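Local coordinates for interferon gamma receptor 1 (PDB 4EQ3), which probably binds the cytokine interferon gamma as the extracellular part of a single-pass cell-surface receptor, contributing two fibronectin type III-like domains, at residues S21-R25 and H129-P133; I109-L114 and I201-S206. One frame throughout, in Å; residues are numbered along the deposited sequence.

Contact 1 (S21-R25 and H129-P133); sequences SKNFR and HPEFP
Phe24 points the edge of its ring at one face of Phe132 in a T-shaped pair, with centroids 5.4 Å apart and planes at 81°. The CD2 and CE2 side of Phe24 does the touching, with CD2 3.9 Å from Phe132 CD1. Phe132 is sandwiched: His129 CB sits over the centre of its opposite face, while Asn23 stands at its rim, the amide plane turned 72° from the ring. With CG anti to its carbonyl carbon (chi1 -62°), Phe24 carries its ring against Phe132, and Pro133 CD packs 3.9 Å from Phe24 CB. Phe196 and Leu103 also line Phe24.

Two beta turns present these groups. Lys22 to Arg25 form a type I' turn closing a hairpin, and asparagine suits its first inner position, where phi is positive. His129 to Phe132 form a type I turn, closed by Phe132 N to His129 O at 3.0 Å; Pro130, with its fixed phi, fits the second position.

A water donates to Asn23 O at 2.7 Å and to Glu131 O at 3.0 Å. Two carbonyl oxygens cannot bond to each other, so the water's hydrogens reconcile them, and the contact combines an aromatic-proline patch with buried Asn23 and bridged carbonyls.

Contact 2 (I109-L114 and I201-S206); sequences IGPPKL and IVGASS
Ala204 N donates to Ile109 O at 2.9 Å, meeting the oxygen almost end-on, with a C=O...N angle of 170°. Gly203 lies just before it, and its lack of a side chain lets Ile109 O come within 3.0 Å of Gly203 CA. Ile109 crosses Ile201 at about a right angle, CG1 against CG2 at 3.7 Å, an apolar contact suited to branched side chains. Farther along, Pro111 CA makes a C-H...O contact of 3.5 Å with Ala204 O, and Pro111 CB rests 3.6 Å from Ser206 CA. Prolines have no N-H, so Pro111 meets the other segment through CA and CB, Pro112 through ring CD and its carbonyl O.

Waters fill in where the backbones do not meet directly. One accepts from Ile109 N and donates to Val202 O; another donates to both Gly110 O and Ala204 O. Beyond this shell, Ser206 OG is hydrogen-bonded to Ala192 N, and Leu114 reaches across the sandwich to Val190 and Ala192 on strand 186-196.

The two segments run in roughly the same direction, 35° apart. Such an approach joins the first and last strands of a fibronectin type III-like beta sandwich, edge strands of its two different sheets.

Contact 1 joins the two domains, whereas contact 2 lies within the second one; their centres are about 10 Å apart. Along the chain the segments alternate: 21-25, 109-114, 129-133, then 201-206. His129 connects the contacts, its NE2 lying 2.6 Å from Gly110 O in a probable hydrogen bond while its CE1 packs on Pro112 CB; ND1 bonds to Tyr150 OH. Ser21 and Asn23 also share backbone hydrogen bonds with Lys108, directly ahead of 109-114. The hairpin of the first domain thus docks on both the entry segment of the second domain and the loop after strand 122-128, an arrangement consistent with a defined angle between the domains.

Contact 1 (S21-R25 and H129-P133)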
# COMPACT_ATOMS: atom_id res chain seq x y z
N SER A 21 -3.85 4.46 3.65
CA SER A 21 -3.73 3.17 2.99
C SER A 21 -2.39 3.07 2.29
O SER A 21 -2.08 3.89 1.42
CB SER A 21 -4.86 2.99 1.97
OG SER A 21 -4.74 1.75 1.30
N LYS A 22 -1.58 2.13 2.70
CA LYS A 22 -0.29 1.85 2.08
C LYS A 22 0.03 0.38 1.98
O LYS A 22 -0.03 -0.29 2.97
CB LYS A 22 0.82 2.60 2.81
CG LYS A 22 2.23 2.48 2.27
CD LYS A 22 2.78 3.79 2.03
CE LYS A 22 4.01 4.11 2.86
NZ LYS A 22 4.12 5.53 3.21
N ASN A 23 0.37 -0.08 0.78
CA ASN A 23 0.72 -1.48 0.56
C ASN A 23 -0.44 -2.38 0.95
O ASN A 23 -0.24 -3.51 1.42
CB ASN A 23 1.97 -1.85 1.34
CG ASN A 23 3.21 -1.17 0.81
OD1 ASN A 23 4.20 -1.00 1.52
ND2 ASN A 23 3.15 -0.77 -0.45
N PHE A 24 -1.65 -1.88 0.76
CA PHE A 24 -2.87 -2.65 0.99
C PHE A 24 -3.19 -2.85 2.46
O PHE A 24 -4.10 -3.59 2.81
CB PHE A 24 -2.80 -3.98 0.25
CG PHE A 24 -2.70 -3.82 -1.24
CD1 PHE A 24 -3.82 -3.52 -1.99
CD2 PHE A 24 -1.48 -3.95 -1.89
CE1 PHE A 24 -3.73 -3.36 -3.37
CE2 PHE A 24 -1.38 -3.79 -3.26
CZ PHE A 24 -2.51 -3.50 -4.00
N ARG A 25 -2.43 -2.17 3.32
CA ARG A 25 -2.82 -2.03 4.72
C ARG A 25 -3.57 -0.71 4.85
O ARG A 25 -3.00 0.36 4.68
CB ARG A 25 -1.60 -2.06 5.65
CG ARG A 25 -1.93 -2.04 7.14
CD ARG A 25 -2.54 -3.36 7.66
NE ARG A 25 -1.57 -4.45 7.74
CZ ARG A 25 -1.76 -5.58 8.42
NH1 ARG A 25 -0.83 -6.52 8.44
NH2 ARG A 25 -2.89 -5.77 9.10
N HIS A 129 7.59 -6.84 -2.81
CA HIS A 129 7.04 -6.11 -1.67
C HIS A 129 6.66 -7.07 -0.56
O HIS A 129 5.56 -7.64 -0.59
CB HIS A 129 5.75 -5.40 -2.09
CG HIS A 129 5.96 -4.02 -2.61
ND1 HIS A 129 6.20 -3.75 -3.94
CD2 HIS A 129 5.94 -2.82 -1.98
CE1 HIS A 129 6.34 -2.45 -4.11
NE2 HIS A 129 6.18 -1.86 -2.94
N PRO A 130 7.54 -7.24 0.45
CA PRO A 130 7.24 -8.19 1.53
C PRO A 130 5.94 -7.86 2.25
O PRO A 130 5.28 -8.74 2.82
CB PRO A 130 8.44 -8.03 2.49
CG PRO A 130 9.01 -6.70 2.16
CD PRO A 130 8.80 -6.53 0.68
N GLU A 131 5.53 -6.60 2.25
CA GLU A 131 4.31 -6.17 2.90
C GLU A 131 3.03 -6.62 2.25
O GLU A 131 2.03 -6.66 2.85
CB GLU A 131 4.27 -4.68 3.00
CG GLU A 131 5.51 -4.10 3.47
CD GLU A 131 6.37 -3.51 2.35
OE1 GLU A 131 6.97 -2.48 2.67
OE2 GLU A 131 6.47 -4.05 1.21
N PHE A 132 3.07 -6.94 0.99
CA PHE A 132 1.83 -7.31 0.31
C PHE A 132 1.23 -8.55 0.96
O PHE A 132 1.93 -9.50 1.29
CB PHE A 132 2.04 -7.55 -1.19
CG PHE A 132 2.30 -6.29 -1.98
CD1 PHE A 132 2.20 -5.05 -1.39
CD2 PHE A 132 2.64 -6.37 -3.32
CE1 PHE A 132 2.45 -3.90 -2.11
CE2 PHE A 132 2.89 -5.22 -4.06
CZ PHE A 132 2.79 -3.98 -3.45
N PRO A 133 -0.09 -8.53 1.16
CA PRO A 133 -0.71 -9.68 1.84
C PRO A 133 -0.73 -10.93 0.97
O PRO A 133 -0.76 -10.84 -0.26
CB PRO A 133 -2.13 -9.19 2.13
CG PRO A 133 -2.39 -8.12 1.09
CD PRO A 133 -1.05 -7.46 0.85
O HOH W 1 0.47 -4.35 3.86

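Contact 2 (I109-L114 and I201-S206)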
# COMPACT_ATOMS: atom_id res chain seq x y z
N ILE A 109 1.42 2.91 -2.83
CA ILE A 109 2.33 1.78 -2.90
C ILE A 109 3.75 2.26 -2.59
O ILE A 109 4.34 3.04 -3.34
CB ILE A 109 2.26 1.09 -4.27
CG1 ILE A 109 0.86 0.52 -4.51
CG2 ILE A 109 3.30 -0.03 -4.37
CD1 ILE A 109 0.46 -0.57 -3.54
N GLY A 110 4.28 1.81 -1.46
CA GLY A 110 5.61 2.19 -1.02
C GLY A 110 6.74 1.58 -1.85
O GLY A 110 6.50 0.74 -2.72
N PRO A 111 7.98 1.99 -1.58
CA PRO A 111 9.07 1.44 -2.38
C PRO A 111 9.18 -0.07 -2.22
O PRO A 111 8.90 -0.61 -1.14
CB PRO A 111 10.31 2.15 -1.83
CG PRO A 111 9.92 2.66 -0.48
CD PRO A 111 8.44 2.94 -0.55
N PRO A 112 9.56 -0.77 -3.30
CA PRO A 112 9.76 -2.21 -3.19
C PRO A 112 11.11 -2.52 -2.55
O PRO A 112 12.00 -1.67 -2.53
CB PRO A 112 9.78 -2.67 -4.64
CG PRO A 112 10.28 -1.49 -5.39
CD PRO A 112 9.72 -0.29 -4.68
N LYS A 113 11.26 -3.74 -2.04
CA LYS A 113 12.54 -4.22 -1.57
C LYS A 113 13.32 -4.69 -2.78
O LYS A 113 12.80 -5.43 -3.61
CB LYS A 113 12.32 -5.37 -0.58
CG LYS A 113 13.59 -5.90 0.07
CD LYS A 113 14.29 -4.82 0.87
CE LYS A 113 15.57 -5.36 1.53
NZ LYS A 113 16.31 -4.31 2.30
N LEU A 114 14.57 -4.25 -2.91
CA LEU A 114 15.33 -4.56 -4.11
C LEU A 114 16.71 -5.10 -3.76
O LEU A 114 17.49 -4.43 -3.09
CB LEU A 114 15.48 -3.30 -4.97
CG LEU A 114 16.06 -3.47 -6.39
CD1 LEU A 114 15.62 -2.33 -7.30
CD2 LEU A 114 17.57 -3.60 -6.39
N ILE A 201 -2.11 2.53 -10.89
CA ILE A 201 -1.50 2.64 -9.56
C ILE A 201 0.00 2.56 -9.74
O ILE A 201 0.51 1.59 -10.31
CB ILE A 201 -1.95 1.50 -8.64
CG1 ILE A 201 -3.49 1.43 -8.59
CG2 ILE A 201 -1.34 1.68 -7.24
CD1 ILE A 201 -4.05 0.36 -7.68
N VAL A 202 0.71 3.58 -9.28
CA VAL A 202 2.15 3.64 -9.41
C VAL A 202 2.80 3.98 -8.07
O VAL A 202 2.46 4.99 -7.45
CB VAL A 202 2.59 4.66 -10.48
CG1 VAL A 202 4.07 4.51 -10.77
CG2 VAL A 202 1.76 4.48 -11.76
N GLY A 203 3.71 3.12 -7.64
CA GLY A 203 4.36 3.27 -6.34
C GLY A 203 5.57 4.18 -6.33
O GLY A 203 6.05 4.61 -7.38
N ALA A 204 6.06 4.48 -5.13
CA ALA A 204 7.27 5.28 -4.96
C ALA A 204 8.48 4.46 -5.39
O ALA A 204 8.44 3.23 -5.36
CB ALA A 204 7.43 5.71 -3.50
N SER A 205 9.56 5.13 -5.79
CA SER A 205 10.79 4.46 -6.18
C SER A 205 11.57 3.97 -4.97
O SER A 205 11.65 4.64 -3.95
CB SER A 205 11.70 5.39 -6.96
OG SER A 205 11.01 6.01 -8.03
N SER A 206 12.16 2.79 -5.10
CA SER A 206 13.11 2.33 -4.10
C SER A 206 14.27 3.29 -4.13
O SER A 206 14.42 4.05 -5.09
CB SER A 206 13.59 0.92 -4.45
OG SER A 206 14.24 0.91 -5.71
O HOH W 2 1.38 4.84 -4.77
O HOH W 3 6.88 1.10 -5.57